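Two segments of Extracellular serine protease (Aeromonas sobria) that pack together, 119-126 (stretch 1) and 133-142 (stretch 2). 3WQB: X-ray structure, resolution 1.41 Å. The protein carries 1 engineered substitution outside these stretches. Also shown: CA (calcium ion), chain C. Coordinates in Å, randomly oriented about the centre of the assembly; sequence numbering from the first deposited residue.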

# COMPACT_ATOMS: atom_id res chain seq x y z
N VAL A 119 5.35 7.73 12.10
CA VAL A 119 6.00 7.21 10.89
C VAL A 119 7.41 7.78 10.73
O VAL A 119 8.38 7.04 10.52
CB VAL A 119 5.13 7.53 9.64
CG1 VAL A 119 5.89 7.34 8.33
CG2 VAL A 119 3.88 6.67 9.64
N SER A 120 7.51 9.11 10.85
CA SER A 120 8.77 9.80 10.64
C SER A 120 9.87 9.34 11.59
O SER A 120 11.01 9.18 11.17
CB SER A 120 8.58 11.32 10.72
OG SER A 120 7.72 11.74 9.67
N GLY A 121 9.52 9.11 12.85
CA GLY A 121 10.48 8.66 13.84
C GLY A 121 11.03 7.27 13.57
O GLY A 121 12.20 7.00 13.83
N ILE A 122 10.17 6.37 13.08
CA ILE A 122 10.63 5.04 12.70
C ILE A 122 11.74 5.17 11.65
O ILE A 122 12.76 4.48 11.72
CB ILE A 122 9.46 4.18 12.20
CG1 ILE A 122 8.52 3.86 13.37
CG2 ILE A 122 9.96 2.91 11.50
CD1 ILE A 122 7.16 3.34 12.93
N ILE A 123 11.55 6.07 10.69
CA ILE A 123 12.55 6.28 9.65
C ILE A 123 13.81 6.95 10.17
O ILE A 123 14.92 6.45 9.94
CB ILE A 123 12.01 7.12 8.48
CG1 ILE A 123 10.72 6.52 7.93
CG2 ILE A 123 13.05 7.22 7.37
CD1 ILE A 123 10.07 7.35 6.86
N ALA A 124 13.65 8.07 10.87
CA ALA A 124 14.76 8.99 11.03
C ALA A 124 14.79 9.77 12.35
O ALA A 124 15.26 10.91 12.39
CB ALA A 124 14.80 9.95 9.83
N ALA A 125 14.33 9.16 13.44
CA ALA A 125 14.56 9.79 14.75
C ALA A 125 16.06 10.02 14.90
O ALA A 125 16.89 9.17 14.54
CB ALA A 125 14.00 8.94 15.88
N VAL A 126 16.41 11.18 15.45
CA VAL A 126 17.80 11.61 15.52
C VAL A 126 18.61 10.72 16.48
O VAL A 126 18.12 10.29 17.53
CB VAL A 126 17.88 13.10 15.94
CG1 VAL A 126 19.32 13.58 16.10
CG2 VAL A 126 17.16 13.94 14.90
N LYS A 133 16.08 5.88 18.30
CA LYS A 133 17.03 5.94 17.20
C LYS A 133 16.31 5.53 15.92
O LYS A 133 15.71 4.46 15.86
CB LYS A 133 18.21 5.00 17.46
CG LYS A 133 19.39 5.18 16.50
CD LYS A 133 20.45 4.10 16.71
CE LYS A 133 21.72 4.40 15.93
NZ LYS A 133 22.71 3.27 15.98
N GLY A 134 16.36 6.38 14.90
CA GLY A 134 15.77 6.00 13.62
C GLY A 134 16.47 4.81 12.99
O GLY A 134 17.63 4.51 13.29
N ILE A 135 15.76 4.12 12.10
CA ILE A 135 16.37 3.10 11.27
C ILE A 135 17.51 3.71 10.44
O ILE A 135 18.59 3.12 10.31
CB ILE A 135 15.33 2.49 10.34
CG1 ILE A 135 14.35 1.63 11.14
CG2 ILE A 135 15.96 1.65 9.23
CD1 ILE A 135 13.07 1.34 10.37
N ALA A 136 17.25 4.91 9.91
CA ALA A 136 18.17 5.64 9.05
C ALA A 136 18.29 7.05 9.66
O ALA A 136 17.75 8.02 9.12
CB ALA A 136 17.64 5.70 7.63
N PRO A 137 19.01 7.15 10.80
CA PRO A 137 18.97 8.38 11.60
C PRO A 137 19.73 9.56 11.00
O PRO A 137 19.75 10.64 11.59
CB PRO A 137 19.58 7.95 12.93
CG PRO A 137 20.51 6.85 12.57
CD PRO A 137 19.86 6.12 11.42
N ARG A 138 20.34 9.36 9.83
CA ARG A 138 20.95 10.49 9.12
C ARG A 138 20.19 10.88 7.85
O ARG A 138 20.61 11.79 7.13
CB ARG A 138 22.44 10.22 8.84
CG ARG A 138 23.29 10.08 10.11
CD ARG A 138 24.78 9.99 9.78
NE ARG A 138 25.24 11.21 9.13
CZ ARG A 138 26.33 11.31 8.37
NH1 ARG A 138 27.10 10.25 8.13
NH2 ARG A 138 26.64 12.47 7.83
N ALA A 139 19.07 10.20 7.59
CA ALA A 139 18.22 10.58 6.47
C ALA A 139 17.53 11.92 6.76
O ALA A 139 17.39 12.31 7.93
CB ALA A 139 17.20 9.49 6.18
N GLN A 140 17.09 12.61 5.71
CA GLN A 140 16.44 13.92 5.85
C GLN A 140 14.97 13.83 5.47
O GLN A 140 14.63 13.22 4.46
CB GLN A 140 17.14 14.97 5.00
CG GLN A 140 18.57 15.27 5.44
CD GLN A 140 18.68 16.53 6.27
OE1 GLN A 140 18.56 16.50 7.49
NE2 GLN A 140 18.94 17.65 5.60
N LEU A 141 14.12 14.45 6.27
CA LEU A 141 12.66 14.34 6.11
C LEU A 141 11.99 15.60 5.61
O LEU A 141 12.39 16.72 5.95
CB LEU A 141 12.02 14.01 7.46
CG LEU A 141 12.43 12.74 8.18
CD1 LEU A 141 12.02 12.85 9.65
CD2 LEU A 141 11.80 11.55 7.50
N GLN A 142 10.95 15.39 4.79
CA GLN A 142 9.93 16.40 4.55
C GLN A 142 8.58 15.80 4.90
O GLN A 142 8.38 14.59 4.77
CB GLN A 142 9.89 16.81 3.09
CG GLN A 142 11.05 17.61 2.58
CD GLN A 142 10.97 17.75 1.08
OE1 GLN A 142 10.39 16.91 0.38
NE2 GLN A 142 11.55 18.83 0.56
CA CA C . 17.09 10.14 19.58

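Three backbone hydrogen bonds, all donated by stretch 2 and accepted by carbonyls of stretch 1, hold the segments together. A136 N gives the shortest, 2.8 Å to I123 O, with an N-H...O angle of 159°. I135 N lies 3.0 Å from I122 O and is nearly linear at 173°. G134 N reaches A125 O at 2.9 Å, with a more bent angle of 149°. The successive amides of G134, I135 and A136 are thus all engaged, so the loop of stretch 2 is fastened to the carbonyls of I122 and I123, near the end of the helix, and to that of A125 in the following loop. Carbonyls in the final turn of a helix lack amide partners further along the helix; here those of I122 and I123 find them in the loop. I135 N also comes within 3.3 Å of I123 O, but the angle is poor and its hydrogen bond goes to I122 O.

Within stretch 1, A124 N bonds to S120 O (2.9 Å) and A125 N to G121 O (3.1 Å), while the bond from I123 N to V119 O (3.3 Å) is weak. At A124 the backbone leaves helical values (phi/psi -148/33), and A125 and V126 are extended. V126 O then binds the calcium ion at 2.3 Å, alongside six ligand atoms from elsewhere in the structure. In stretch 2, a type I turn runs from A136 to A139, closed by A139 N to A136 O (3.0 Å); P137, with phi -74°, fits its second position, where the missing amide hydrogen costs no turn bond.

The closest CA-CA approach is at G134, whose CA is 4.1 Å from A124 CA; the same CA is 3.7 Å from G121 O. Glycine suits this site because a CB would point toward stretch 1 and lie 2.6 Å from both A125 N and A124 CA, and 2.9 Å from I123 O, a clash with each.

Small side chains continue the close fit. A124 CB is 3.6 Å from A136 O, 4.4 Å from A139 CB and 4.0 Å from L141 CG, so one methyl touches both the turn and the strand. P137 CB packs 3.4 Å from A125 O, the same carbonyl that accepts from G134 N.

Larger side chains complete the packing. L141, whose CB points toward stretch 1, gives up 80 Å² to it, the largest area of any residue here; its CD1 is 3.9 Å from S120 CB. The S120 hydroxyl is hydrogen-bonded elsewhere in the structure, and its OG also lies about 4.4 Å from L141 CD1. I122 and I135, both m,t rotamers, meet at 3.7 Å between I122 CG2 and I135 CD1, although the CA-to-CB bond of I122 points away from stretch 2.

In the strand, Q140 and Q142 point away and L141 toward, the alternation expected of an extended chain. R138, also directed away, is exposed and makes no contact with stretch 1. Together the stretches bury 514 Å², summed over both sides.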